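Local coordinates for YopX protein domain-containing protein (Enterococcus faecalis, PDB 2OX7) that is of unknown function but belongs to the YopX family and is a largely beta-stranded protein with four copies in its assembly, at residues P5-W10 / I67-G72; I32-D37 / D61-V66; L73-G78 / G130-G135; D85-D90 / H102-A107. All coordinates share one frame; numbering follows the deposited sequence.

Overall arrangement
The contacts run through a chain built mainly of antiparallel sheets. Interaction 1 lies near the chain's centre and joins strands 7-11 and 65-71; interaction 2 is nested inside the loop it closes and shares strand 65-71, with centres about 14 Å apart. Interactions 3 and 4 follow later in the sequence, the hairpin of interaction 4 nested within the loop of interaction 3, centres about 9 Å apart, and both reach the sheet of strands 85-89 and 131-136. Centres of interactions 2 and 3 lie about 28 Å apart, across the chain's centre. Interaction 1 lies between, touching interaction 2 (Ala9 on Ile34) and interaction 4 (Arg8 to Asp85), so its strand pair connects two outlying sheets.

Interaction 1: residues P5-W10 / I67-G72; sequences PKFRAW and IMQSTG
Phe7 and Gln69, a non-hydrogen-bonded pair of an antiparallel ladder, lay their side chains side by side, with the ring and amide planes 48° apart. Gln69 CG is anti to its backbone N (chi1 -177°), and Gln69 OE1 lies 3.6 Å from Phe7 CE1. The neighbouring ring carbon, Phe7 CD1, meets Ile67 CG2 at 3.6 Å, while Ile67 CD1 reaches Ala9 CB on the same sheet face. On the opposite face Arg8 and selenomethionine Met68 cross obliquely: the selenium lies at the edge of the guanidinium, 3.5 Å from Arg8 NE, a buried nitrogen with no hydrogen-bond partner. Met68 CE goes on to Trp10 CB, 3.7 Å away. Between the faces, paired bonds Arg8 N to Met68 O (3.0 Å) and Met68 N to Arg8 O (2.9 Å) hold the register. A water joins Lys6 N, Gln69 NE2 and Ser70 O. Arg8 NH2 is gripped by Asp85 and the carbonyl of Glu83, and Gln69 bonds Gln69 of the second subunit. Strand 7-11 is the middle of its sheet, flanked by 16-19 and 65-71, while strand 21-25 packs against Phe7 and Ile67.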
loop_
_atom_site.group_PDB
_atom_site.type_symbol
_atom_site.label_atom_id
_atom_site.label_comp_id
_atom_site.label_asym_id
_atom_site.label_seq_id
_atom_site.Cartn_x
_atom_site.Cartn_y
_atom_site.Cartn_z
ATOM N N PRO A 5 16.564 -12.243 -7.729
ATOM C CA PRO A 5 17.096 -11.048 -8.434
ATOM C C PRO A 5 17.445 -11.330 -9.893
ATOM O O PRO A 5 18.293 -12.178 -10.211
ATOM C CB PRO A 5 18.357 -10.667 -7.666
ATOM C CG PRO A 5 18.664 -11.821 -6.762
ATOM C CD PRO A 5 17.496 -12.773 -6.709
ATOM N N LYS A 6 16.799 -10.583 -10.767
ATOM C CA LYS A 6 16.997 -10.721 -12.169
ATOM C C LYS A 6 17.066 -9.307 -12.705
ATOM O O LYS A 6 16.224 -8.459 -12.342
ATOM C CB LYS A 6 15.855 -11.521 -12.791
ATOM C CG LYS A 6 15.980 -11.698 -14.267
ATOM C CD LYS A 6 14.926 -12.685 -14.746
ATOM C CE LYS A 6 15.351 -13.307 -16.054
ATOM N NZ LYS A 6 16.287 -14.454 -15.761
ATOM N N PHE A 7 18.074 -9.037 -13.542
ATOM C CA PHE A 7 18.318 -7.684 -14.007
ATOM C C PHE A 7 18.449 -7.605 -15.509
ATOM O O PHE A 7 18.954 -8.541 -16.145
ATOM C CB PHE A 7 19.614 -7.089 -13.383
ATOM C CG PHE A 7 19.589 -7.069 -11.887
ATOM C CD1 PHE A 7 18.949 -6.037 -11.197
ATOM C CD2 PHE A 7 20.177 -8.098 -11.171
ATOM C CE1 PHE A 7 18.904 -6.047 -9.789
ATOM C CE2 PHE A 7 20.128 -8.124 -9.792
ATOM C CZ PHE A 7 19.491 -7.091 -9.099
ATOM N N ARG A 8 18.025 -6.470 -16.054
ATOM C CA ARG A 8 18.298 -6.105 -17.462
ATOM C C ARG A 8 18.957 -4.727 -17.460
ATOM O O ARG A 8 18.868 -3.976 -16.476
ATOM C CB ARG A 8 17.028 -6.098 -18.321
ATOM C CG ARG A 8 16.054 -5.002 -17.944
ATOM C CD ARG A 8 14.756 -5.093 -18.711
ATOM N NE ARG A 8 13.907 -3.925 -18.401
ATOM C CZ ARG A 8 12.670 -3.768 -18.871
ATOM N NH1 ARG A 8 12.143 -4.720 -19.623
ATOM N NH2 ARG A 8 11.963 -2.684 -18.543
ATOM N N ALA A 9 19.641 -4.395 -18.557
ATOM C CA ALA A 9 20.363 -3.129 -18.644
ATOM C C ALA A 9 20.181 -2.489 -20.003
ATOM O O ALA A 9 20.213 -3.170 -21.029
ATOM C CB ALA A 9 21.836 -3.322 -18.387
ATOM N N TRP A 10 19.934 -1.193 -19.991
ATOM C CA TRP A 10 19.811 -0.427 -21.222
ATOM C C TRP A 10 21.166 0.203 -21.400
ATOM O O TRP A 10 21.644 0.899 -20.508
ATOM C CB TRP A 10 18.760 0.654 -21.070
ATOM C CG TRP A 10 18.642 1.595 -22.246
ATOM C CD1 TRP A 10 18.906 2.940 -22.243
ATOM C CD2 TRP A 10 18.193 1.272 -23.563
ATOM N NE1 TRP A 10 18.652 3.468 -23.485
ATOM C CE2 TRP A 10 18.217 2.471 -24.315
ATOM C CE3 TRP A 10 17.758 0.090 -24.180
ATOM C CZ2 TRP A 10 17.825 2.525 -25.658
ATOM C CZ3 TRP A 10 17.397 0.128 -25.514
ATOM C CH2 TRP A 10 17.427 1.354 -26.246
ATOM N N ILE A 67 20.406 0.067 -15.008
ATOM C CA ILE A 67 19.926 -1.245 -14.528
ATOM C C ILE A 67 18.451 -1.170 -14.110
ATOM O O ILE A 67 18.003 -0.134 -13.563
ATOM C CB ILE A 67 20.764 -1.766 -13.344
ATOM C CG1 ILE A 67 22.230 -1.905 -13.746
ATOM C CG2 ILE A 67 20.271 -3.141 -12.858
ATOM C CD1 ILE A 67 22.524 -3.101 -14.664
HETATM N N MSE A 68 17.723 -2.266 -14.380
HETATM C CA MSE A 68 16.307 -2.399 -14.000
HETATM C C MSE A 68 16.133 -3.798 -13.473
HETATM O O MSE A 68 16.674 -4.752 -14.053
HETATM C CB MSE A 68 15.387 -2.170 -15.203
HETATM C CG MSE A 68 15.350 -0.725 -15.687
HETATM SE SE MSE A 68 14.801 -0.669 -17.582
HETATM C CE MSE A 68 16.611 -0.750 -18.401
ATOM N N GLN A 69 15.363 -3.944 -12.386
ATOM C CA GLN A 69 15.212 -5.245 -11.772
ATOM C C GLN A 69 13.833 -5.804 -12.074
ATOM O O GLN A 69 12.867 -5.051 -12.214
ATOM C CB GLN A 69 15.400 -5.129 -10.245
ATOM C CG GLN A 69 15.333 -6.480 -9.552
ATOM C CD GLN A 69 15.759 -6.427 -8.070
ATOM O OE1 GLN A 69 16.191 -5.382 -7.569
ATOM N NE2 GLN A 69 15.684 -7.576 -7.400
ATOM N N SER A 70 13.753 -7.116 -12.161
ATOM C CA SER A 70 12.431 -7.769 -12.237
ATOM C C SER A 70 11.622 -7.573 -10.960
ATOM O O SER A 70 12.145 -7.753 -9.818
ATOM C CB SER A 70 12.580 -9.240 -12.515
ATOM O OG SER A 70 11.324 -9.920 -12.425
ATOM N N THR A 71 10.335 -7.290 -11.138
ATOM C CA THR A 71 9.410 -7.176 -9.977
ATOM C C THR A 71 9.016 -8.526 -9.419
ATOM O O THR A 71 8.404 -8.593 -8.327
ATOM C CB THR A 71 8.088 -6.505 -10.357
ATOM O OG1 THR A 71 7.408 -7.335 -11.298
ATOM C CG2 THR A 71 8.306 -5.091 -10.966
ATOM N N GLY A 72 9.285 -9.592 -10.175
ATOM C CA GLY A 72 8.793 -10.927 -9.806
ATOM C C GLY A 72 7.362 -11.162 -10.240
ATOM O O GLY A 72 6.846 -12.267 -10.086
HETATM O O HOH W 1 14.345 -9.497 -9.216
#

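Interaction 2: residues I32-D37 / D61-V66; sequences IAIITD and DEFPYV
Ile34 sets one methyl against two aromatic residues, Phe63 and Tyr65, and nearly all of the close packing is concentrated there. Its CG2 sits above the centre of the Tyr65 ring, 4.2 Å from the centroid and only 4° off the ring normal, a well-centred CH-pi contact. The same methyl approaches Phe63 CZ at 3.7 Å, where it meets the ring obliquely. A chi1 of -170° turns Ile34 CG1 anti to the backbone N and leaves CG2 to the rings. At the end of the CG1 branch, Ile34 CD1 packs on Ala9 CB and Ile67 CD1. The two rings also engage each other: Tyr65 CD2 lies over the centre of Phe63, 3.4 Å above its plane, and Phe63 CD1 lies in turn at the edge of Tyr65, in its plane.

Away from this cluster the contact thins. The opposite face of Phe63 has Ile32 O over it, and Ala33 C lies 4.0 Å from Phe63 CZ. The CB atoms of Ile32 and Ala33 point away, and both side chains pack on the second subunit; as a pair they face Leu24 in a classic beta bulge. At the start of 61-66, Asp61 and Glu62 are exposed.

No hydrogen bond crosses between 32-37 and 61-66. The sheet of strands 21-25, 31-41 and 46-56 is therefore joined here to the start of strand 65-71 by dispersion and CH-pi attraction, while the hydroxyl of Tyr65 adds a polar link to Asp55 of strand 46-56.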
loop_
_atom_site.group_PDB
_atom_site.type_symbol
_atom_site.label_atom_id
_atom_site.label_comp_id
_atom_site.label_asym_id
_atom_site.label_seq_id
_atom_site.Cartn_x
_atom_site.Cartn_y
_atom_site.Cartn_z
ATOM N N ILE A 32 30.003 -0.182 -11.060
ATOM C CA ILE A 32 31.328 0.016 -11.647
ATOM C C ILE A 32 31.652 -1.033 -12.709
ATOM O O ILE A 32 32.607 -0.873 -13.479
ATOM C CB ILE A 32 32.437 0.137 -10.566
ATOM C CG1 ILE A 32 32.521 -1.134 -9.701
ATOM C CG2 ILE A 32 32.221 1.411 -9.723
ATOM C CD1 ILE A 32 33.793 -1.218 -8.806
ATOM N N ALA A 33 30.847 -2.093 -12.770
ATOM C CA ALA A 33 31.011 -3.120 -13.800
ATOM C C ALA A 33 29.695 -3.792 -14.131
ATOM O O ALA A 33 28.722 -3.703 -13.375
ATOM C CB ALA A 33 32.052 -4.175 -13.368
ATOM N N ILE A 34 29.687 -4.475 -15.266
ATOM C CA ILE A 34 28.570 -5.311 -15.633
ATOM C C ILE A 34 29.068 -6.590 -16.290
ATOM O O ILE A 34 29.918 -6.556 -17.191
ATOM C CB ILE A 34 27.543 -4.525 -16.508
ATOM C CG1 ILE A 34 26.253 -5.319 -16.697
ATOM C CG2 ILE A 34 28.151 -4.061 -17.842
ATOM C CD1 ILE A 34 25.109 -4.446 -17.223
ATOM N N ILE A 35 28.571 -7.712 -15.794
ATOM C CA ILE A 35 28.774 -9.001 -16.444
ATOM C C ILE A 35 27.537 -9.341 -17.268
ATOM O O ILE A 35 26.428 -9.460 -16.718
ATOM C CB ILE A 35 29.021 -10.110 -15.403
ATOM C CG1 ILE A 35 30.302 -9.803 -14.604
ATOM C CG2 ILE A 35 29.090 -11.471 -16.093
ATOM C CD1 ILE A 35 30.611 -10.771 -13.468
ATOM N N THR A 36 27.720 -9.495 -18.577
ATOM C CA THR A 36 26.615 -9.859 -19.450
ATOM C C THR A 36 26.521 -11.368 -19.705
ATOM O O THR A 36 25.419 -11.883 -19.940
ATOM C CB THR A 36 26.625 -9.057 -20.773
ATOM O OG1 THR A 36 27.937 -9.093 -21.347
ATOM C CG2 THR A 36 26.266 -7.612 -20.517
ATOM N N ASP A 37 27.660 -12.067 -19.646
ATOM C CA ASP A 37 27.724 -13.543 -19.751
ATOM C C ASP A 37 28.812 -14.091 -18.842
ATOM O O ASP A 37 29.878 -13.495 -18.715
ATOM C CB ASP A 37 28.056 -14.030 -21.183
ATOM C CG ASP A 37 27.067 -13.554 -22.205
ATOM O OD1 ASP A 37 26.186 -14.356 -22.601
ATOM O OD2 ASP A 37 27.159 -12.368 -22.599
ATOM N N ASP A 61 33.647 7.857 -19.078
ATOM C CA ASP A 61 33.464 9.040 -18.257
ATOM C C ASP A 61 32.216 8.835 -17.399
ATOM O O ASP A 61 32.253 9.025 -16.174
ATOM C CB ASP A 61 33.338 10.281 -19.141
ATOM C CG ASP A 61 34.481 10.401 -20.144
ATOM O OD1 ASP A 61 34.557 9.558 -21.073
ATOM O OD2 ASP A 61 35.299 11.339 -20.004
ATOM N N GLU A 62 31.121 8.434 -18.049
ATOM C CA GLU A 62 29.914 7.991 -17.352
ATOM C C GLU A 62 29.507 6.629 -17.900
ATOM O O GLU A 62 29.276 6.467 -19.110
ATOM C CB GLU A 62 28.782 9.042 -17.424
ATOM C CG GLU A 62 27.580 8.714 -18.321
ATOM C CD GLU A 62 27.728 9.213 -19.758
ATOM O OE1 GLU A 62 27.618 8.387 -20.698
ATOM O OE2 GLU A 62 27.938 10.436 -19.950
ATOM N N PHE A 63 29.471 5.645 -17.004
ATOM C CA PHE A 63 29.134 4.271 -17.342
ATOM C C PHE A 63 27.734 4.261 -17.959
ATOM O O PHE A 63 26.776 4.648 -17.302
ATOM C CB PHE A 63 29.208 3.418 -16.079
ATOM C CG PHE A 63 29.350 1.947 -16.339
ATOM C CD1 PHE A 63 30.286 1.464 -17.251
ATOM C CD2 PHE A 63 28.547 1.033 -15.658
ATOM C CE1 PHE A 63 30.420 0.092 -17.480
ATOM C CE2 PHE A 63 28.677 -0.334 -15.881
ATOM C CZ PHE A 63 29.619 -0.807 -16.786
ATOM N N PRO A 64 27.622 3.864 -19.241
ATOM C CA PRO A 64 26.390 4.113 -20.002
ATOM C C PRO A 64 25.339 3.003 -19.875
ATOM O O PRO A 64 24.672 2.675 -20.850
ATOM C CB PRO A 64 26.906 4.157 -21.435
ATOM C CG PRO A 64 27.977 3.124 -21.448
ATOM C CD PRO A 64 28.628 3.175 -20.078
ATOM N N TYR A 65 25.207 2.422 -18.695
ATOM C CA TYR A 65 24.262 1.322 -18.493
ATOM C C TYR A 65 23.278 1.695 -17.400
ATOM O O TYR A 65 23.677 2.231 -16.360
ATOM C CB TYR A 65 24.992 0.039 -18.125
ATOM C CG TYR A 65 25.963 -0.432 -19.187
ATOM C CD1 TYR A 65 25.560 -1.287 -20.203
ATOM C CD2 TYR A 65 27.296 -0.004 -19.175
ATOM C CE1 TYR A 65 26.455 -1.715 -21.177
ATOM C CE2 TYR A 65 28.195 -0.425 -20.137
ATOM C CZ TYR A 65 27.775 -1.274 -21.138
ATOM O OH TYR A 65 28.686 -1.702 -22.092
ATOM N N VAL A 66 21.996 1.430 -17.657
ATOM C CA VAL A 66 20.925 1.748 -16.709
ATOM C C VAL A 66 20.325 0.410 -16.294
ATOM O O VAL A 66 19.801 -0.307 -17.150
ATOM C CB VAL A 66 19.849 2.635 -17.375
ATOM C CG1 VAL A 66 18.642 2.825 -16.457
ATOM C CG2 VAL A 66 20.444 3.998 -17.795
#

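Interaction 3: residues L73-G78 / G130-G135; sequences LKDKNG and GYLVIG
A type I beta turn from Asp75 to Gly78 docks through Asp75 and Lys76 on strand 131-136, an outermost strand of the four-stranded antiparallel sheet, with Tyr131, Leu132 and Val133 receiving it. Two straight hydrogen bonds pin the turn. Lys76 N donates to Tyr131 O at 3.0 Å, and Val133 N donates to Asp75 OD2 at 2.9 Å with an angle of 177° at the hydrogen, meeting the anti lone pair of that oxygen. The carboxylate oxygen thus serves as acceptor for a backbone N-H of this strand. With Asp75 CG set between its backbone N and carbonyl carbon (chi1 79°), the carboxylate stands between the strand and the rest of the turn. Its second oxygen, OD1, turns back on the turn itself, accepting from Val79 N and weakly from Asn77 N, while Gly78 N closes the turn on Asp75 O. One carboxylate therefore ties the turn internally and to the strand at once.

Apolar contact is modest and centres on one branch of Leu132, whose CD2 lies beside Lys76 CB. The extended Lys76 chain runs past Gly130 to a salt bridge with Asp90 and a hydrogen bond with the carbonyl of Asp129, while Tyr131 meets the rings of Trp113 and Tyr89. The same Leu132 CD2 stands 3.6 Å from Asn77 ND2.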
loop_
_atom_site.group_PDB
_atom_site.type_symbol
_atom_site.label_atom_id
_atom_site.label_comp_id
_atom_site.label_asym_id
_atom_site.label_seq_id
_atom_site.Cartn_x
_atom_site.Cartn_y
_atom_site.Cartn_z
ATOM N N LEU A 73 6.721 -10.139 -10.799
ATOM C CA LEU A 73 5.323 -10.310 -11.202
ATOM C C LEU A 73 5.245 -10.515 -12.700
ATOM O O LEU A 73 6.127 -10.046 -13.435
ATOM C CB LEU A 73 4.505 -9.093 -10.802
ATOM C CG LEU A 73 4.535 -8.803 -9.277
ATOM C CD1 LEU A 73 3.888 -7.461 -9.026
ATOM C CD2 LEU A 73 3.924 -9.937 -8.452
ATOM N N LYS A 74 4.187 -11.206 -13.136
ATOM C CA LYS A 74 3.981 -11.512 -14.563
ATOM C C LYS A 74 2.788 -10.738 -15.127
ATOM O O LYS A 74 1.771 -10.538 -14.434
ATOM C CB LYS A 74 3.759 -13.018 -14.745
ATOM C CG LYS A 74 5.041 -13.847 -14.467
ATOM C CD LYS A 74 4.610 -15.323 -14.421
ATOM C CE LYS A 74 5.758 -16.313 -14.413
ATOM N NZ LYS A 74 6.746 -15.950 -13.414
ATOM N N ASP A 75 2.853 -10.382 -16.407
ATOM C CA ASP A 75 1.648 -9.855 -17.055
ATOM C C ASP A 75 0.698 -10.969 -17.524
ATOM O O ASP A 75 0.961 -12.178 -17.310
ATOM C CB ASP A 75 1.973 -8.853 -18.193
ATOM C CG ASP A 75 2.400 -9.523 -19.508
ATOM O OD1 ASP A 75 2.439 -10.767 -19.563
ATOM O OD2 ASP A 75 2.722 -8.755 -20.488
ATOM N N LYS A 76 -0.383 -10.556 -18.182
ATOM C CA LYS A 76 -1.409 -11.468 -18.684
ATOM C C LYS A 76 -0.853 -12.541 -19.638
ATOM O O LYS A 76 -1.442 -13.629 -19.757
ATOM C CB LYS A 76 -2.458 -10.631 -19.407
ATOM C CG LYS A 76 -3.755 -11.296 -19.662
ATOM C CD LYS A 76 -4.561 -10.330 -20.550
ATOM C CE LYS A 76 -5.819 -11.004 -21.055
ATOM N NZ LYS A 76 -6.714 -10.054 -21.741
ATOM N N ASN A 77 0.255 -12.238 -20.316
ATOM C CA ASN A 77 0.919 -13.213 -21.194
ATOM C C ASN A 77 2.034 -14.008 -20.501
ATOM O O ASN A 77 2.815 -14.694 -21.188
ATOM C CB ASN A 77 1.514 -12.516 -22.407
ATOM C CG ASN A 77 0.520 -12.297 -23.535
ATOM O OD1 ASN A 77 -0.505 -12.985 -23.655
ATOM N ND2 ASN A 77 0.885 -11.374 -24.439
ATOM N N GLY A 78 2.155 -13.914 -19.175
ATOM C CA GLY A 78 3.250 -14.591 -18.474
ATOM C C GLY A 78 4.622 -13.989 -18.620
ATOM O O GLY A 78 5.604 -14.608 -18.208
ATOM N N GLY A 130 -7.109 -7.603 -17.401
ATOM C CA GLY A 130 -5.680 -7.835 -17.166
ATOM C C GLY A 130 -4.823 -6.779 -17.865
ATOM O O GLY A 130 -5.343 -5.960 -18.634
ATOM N N TYR A 131 -3.525 -6.790 -17.564
ATOM C CA TYR A 131 -2.548 -5.794 -18.095
ATOM C C TYR A 131 -1.494 -6.524 -18.910
ATOM O O TYR A 131 -1.097 -7.675 -18.588
ATOM C CB TYR A 131 -1.815 -4.984 -16.971
ATOM C CG TYR A 131 -2.720 -3.986 -16.346
ATOM C CD1 TYR A 131 -2.687 -2.652 -16.764
ATOM C CD2 TYR A 131 -3.696 -4.376 -15.423
ATOM C CE1 TYR A 131 -3.558 -1.720 -16.229
ATOM C CE2 TYR A 131 -4.584 -3.429 -14.869
ATOM C CZ TYR A 131 -4.511 -2.113 -15.292
ATOM O OH TYR A 131 -5.394 -1.151 -14.823
ATOM N N LEU A 132 -0.966 -5.812 -19.891
ATOM C CA LEU A 132 0.080 -6.352 -20.751
ATOM C C LEU A 132 1.246 -5.378 -20.845
ATOM O O LEU A 132 1.022 -4.191 -20.918
ATOM C CB LEU A 132 -0.502 -6.577 -22.136
ATOM C CG LEU A 132 -1.421 -7.797 -22.343
ATOM C CD1 LEU A 132 -1.980 -7.789 -23.778
ATOM C CD2 LEU A 132 -0.615 -9.081 -22.105
ATOM N N VAL A 133 2.467 -5.900 -20.858
ATOM C CA VAL A 133 3.661 -5.072 -21.091
ATOM C C VAL A 133 3.695 -4.748 -22.601
ATOM O O VAL A 133 3.763 -5.662 -23.429
ATOM C CB VAL A 133 4.925 -5.827 -20.798
ATOM C CG1 VAL A 133 6.170 -4.941 -21.127
ATOM C CG2 VAL A 133 4.993 -6.198 -19.299
ATOM N N ILE A 134 3.726 -3.472 -22.941
ATOM C CA ILE A 134 3.760 -3.111 -24.370
ATOM C C ILE A 134 5.004 -2.307 -24.782
ATOM O O ILE A 134 5.083 -1.795 -25.900
ATOM C CB ILE A 134 2.493 -2.425 -24.779
ATOM C CG1 ILE A 134 2.272 -1.126 -23.962
ATOM C CG2 ILE A 134 1.359 -3.459 -24.823
ATOM C CD1 ILE A 134 1.328 -0.199 -24.663
ATOM N N GLY A 135 5.978 -2.265 -23.894
ATOM C CA GLY A 135 7.246 -1.575 -24.153
ATOM C C GLY A 135 7.868 -1.086 -22.867
ATOM O O GLY A 135 7.466 -1.481 -21.744
#

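Interaction 4: residues D85-D90 / H102-A107; sequences DILVYD and HEIAYA
His102 and Leu87 form the hydrogen-bonded pair of the hairpin made by strands 85-89 and 101-107. His102 N donates to Leu87 O at 2.9 Å, and Leu87 N returns a bond to His102 O at 2.8 Å. The imidazole comes near the same backbone, with CD2 4.0 Å from Leu87 O, and its ND1 is engaged by the carbonyl of Glu114, just past strand 110-113.

Glu103 is opposite Ile86 in a non-hydrogen-bonded pair, both side chains lying on the other sheet face. Its CA makes a CA-H...O contact with Asp85 O at 3.4 Å, and its carboxylate lies near that of Glu114, a closeness that could raise the proton affinity of one of them.

Ile104 then gives its N to Asp85 O at 2.8 Å. With CG1 anti to the carbonyl carbon (chi1 -55°), Ile104 CG1 lies 3.6 Å from Leu87 CD1, and the Ile104 CD1 methyl meets the same Leu87 CD1 at 3.9 Å; Trp113 packs against both residues. Strand 101-107 runs on beyond the start of strand 85-89, and Tyr106 bonds Thr71 of the second subunit through its hydroxyl.

Asp85 O therefore takes an N-H and a C-H from strand 101-107 (Ile104 N and Glu103 CA) while its carboxylate holds Arg8 and Phe82 N. A backbone ladder fixes the register, Leu87 and Ile104 add an aliphatic contact on one side, and the acidic side chain links this sheet to the strand carrying Arg8.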
loop_
_atom_site.group_PDB
_atom_site.type_symbol
_atom_site.label_atom_id
_atom_site.label_comp_id
_atom_site.label_asym_id
_atom_site.label_seq_id
_atom_site.Cartn_x
_atom_site.Cartn_y
_atom_site.Cartn_z
ATOM N N ASP A 85 9.196 -0.918 -17.432
ATOM C CA ASP A 85 8.153 -1.377 -18.337
ATOM C C ASP A 85 6.960 -0.457 -18.361
ATOM O O ASP A 85 6.657 0.234 -17.382
ATOM C CB ASP A 85 7.677 -2.804 -17.989
ATOM C CG ASP A 85 8.628 -3.899 -18.527
ATOM O OD1 ASP A 85 9.439 -3.642 -19.468
ATOM O OD2 ASP A 85 8.540 -5.051 -18.055
ATOM N N ILE A 86 6.226 -0.509 -19.470
ATOM C CA ILE A 86 4.959 0.233 -19.626
ATOM C C ILE A 86 3.821 -0.749 -19.847
ATOM O O ILE A 86 3.905 -1.637 -20.748
ATOM C CB ILE A 86 5.069 1.251 -20.837
ATOM C CG1 ILE A 86 6.162 2.295 -20.545
ATOM C CG2 ILE A 86 3.655 1.828 -21.168
ATOM C CD1 ILE A 86 6.683 3.065 -21.828
ATOM N N LEU A 87 2.792 -0.672 -18.986
ATOM C CA LEU A 87 1.674 -1.638 -19.053
ATOM C C LEU A 87 0.415 -0.952 -19.535
ATOM O O LEU A 87 0.204 0.240 -19.247
ATOM C CB LEU A 87 1.395 -2.233 -17.677
ATOM C CG LEU A 87 2.303 -3.392 -17.243
ATOM C CD1 LEU A 87 3.782 -3.057 -17.182
ATOM C CD2 LEU A 87 1.790 -3.757 -15.862
ATOM N N VAL A 88 -0.420 -1.696 -20.243
ATOM C CA VAL A 88 -1.742 -1.209 -20.615
ATOM C C VAL A 88 -2.801 -2.193 -20.191
ATOM O O VAL A 88 -2.550 -3.400 -20.189
ATOM C CB VAL A 88 -1.882 -0.975 -22.136
ATOM C CG1 VAL A 88 -1.056 0.223 -22.517
ATOM C CG2 VAL A 88 -1.546 -2.241 -22.920
ATOM N N TYR A 89 -3.974 -1.684 -19.852
ATOM C CA TYR A 89 -5.131 -2.534 -19.579
ATOM C C TYR A 89 -5.706 -3.097 -20.886
ATOM O O TYR A 89 -6.014 -2.342 -21.840
ATOM C CB TYR A 89 -6.196 -1.708 -18.842
ATOM C CG TYR A 89 -7.336 -2.557 -18.365
ATOM C CD1 TYR A 89 -7.146 -3.510 -17.373
ATOM C CD2 TYR A 89 -8.617 -2.383 -18.889
ATOM C CE1 TYR A 89 -8.191 -4.302 -16.944
ATOM C CE2 TYR A 89 -9.665 -3.164 -18.465
ATOM C CZ TYR A 89 -9.455 -4.098 -17.462
ATOM O OH TYR A 89 -10.511 -4.891 -17.020
ATOM N N ASP A 90 -5.869 -4.410 -20.942
ATOM C CA ASP A 90 -6.097 -5.095 -22.209
ATOM C C ASP A 90 -7.602 -5.134 -22.550
ATOM O O ASP A 90 -8.187 -6.186 -22.802
ATOM C CB ASP A 90 -5.417 -6.469 -22.196
ATOM C CG ASP A 90 -5.512 -7.193 -23.534
ATOM O OD1 ASP A 90 -5.465 -6.495 -24.575
ATOM O OD2 ASP A 90 -5.616 -8.453 -23.540
ATOM N N HIS A 102 0.803 2.899 -18.156
ATOM C CA HIS A 102 1.402 3.229 -16.889
ATOM C C HIS A 102 2.768 2.585 -16.788
ATOM O O HIS A 102 2.925 1.413 -17.067
ATOM C CB HIS A 102 0.520 2.710 -15.750
ATOM C CG HIS A 102 -0.922 3.062 -15.936
ATOM N ND1 HIS A 102 -1.454 4.244 -15.495
ATOM C CD2 HIS A 102 -1.920 2.411 -16.572
ATOM C CE1 HIS A 102 -2.728 4.307 -15.830
ATOM N NE2 HIS A 102 -3.041 3.200 -16.475
ATOM N N GLU A 103 3.737 3.384 -16.405
ATOM C CA GLU A 103 5.123 2.982 -16.220
ATOM C C GLU A 103 5.335 2.304 -14.855
ATOM O O GLU A 103 4.773 2.737 -13.826
ATOM C CB GLU A 103 5.948 4.270 -16.227
ATOM C CG GLU A 103 7.414 4.107 -16.058
ATOM C CD GLU A 103 8.144 5.469 -16.051
ATOM O OE1 GLU A 103 9.286 5.477 -15.600
ATOM O OE2 GLU A 103 7.553 6.518 -16.450
ATOM N N ILE A 104 6.163 1.277 -14.822
ATOM C CA ILE A 104 6.528 0.635 -13.563
ATOM C C ILE A 104 7.728 1.320 -12.959
ATOM O O ILE A 104 8.784 1.530 -13.630
ATOM C CB ILE A 104 6.796 -0.869 -13.774
ATOM C CG1 ILE A 104 5.575 -1.528 -14.441
ATOM C CG2 ILE A 104 7.168 -1.568 -12.454
ATOM C CD1 ILE A 104 4.236 -1.348 -13.665
ATOM N N ALA A 105 7.604 1.663 -11.677
ATOM C CA ALA A 105 8.757 2.230 -10.965
ATOM C C ALA A 105 8.915 1.584 -9.580
ATOM O O ALA A 105 8.039 0.810 -9.155
ATOM C CB ALA A 105 8.577 3.740 -10.874
ATOM N N TYR A 106 10.042 1.852 -8.904
ATOM C CA TYR A 106 10.215 1.475 -7.514
ATOM C C TYR A 106 10.417 2.738 -6.685
ATOM O O TYR A 106 11.151 3.637 -7.100
ATOM C CB TYR A 106 11.437 0.578 -7.325
ATOM C CG TYR A 106 11.668 0.151 -5.892
ATOM C CD1 TYR A 106 11.150 -1.053 -5.419
ATOM C CD2 TYR A 106 12.404 0.949 -4.988
ATOM C CE1 TYR A 106 11.337 -1.455 -4.118
ATOM C CE2 TYR A 106 12.612 0.539 -3.676
ATOM C CZ TYR A 106 12.079 -0.654 -3.251
ATOM O OH TYR A 106 12.250 -1.090 -1.972
ATOM N N ALA A 107 9.775 2.810 -5.519
ATOM C CA ALA A 107 10.113 3.895 -4.584
ATOM C C ALA A 107 9.713 3.484 -3.209
ATOM O O ALA A 107 8.613 2.914 -3.016
ATOM C CB ALA A 107 9.383 5.162 -4.955
#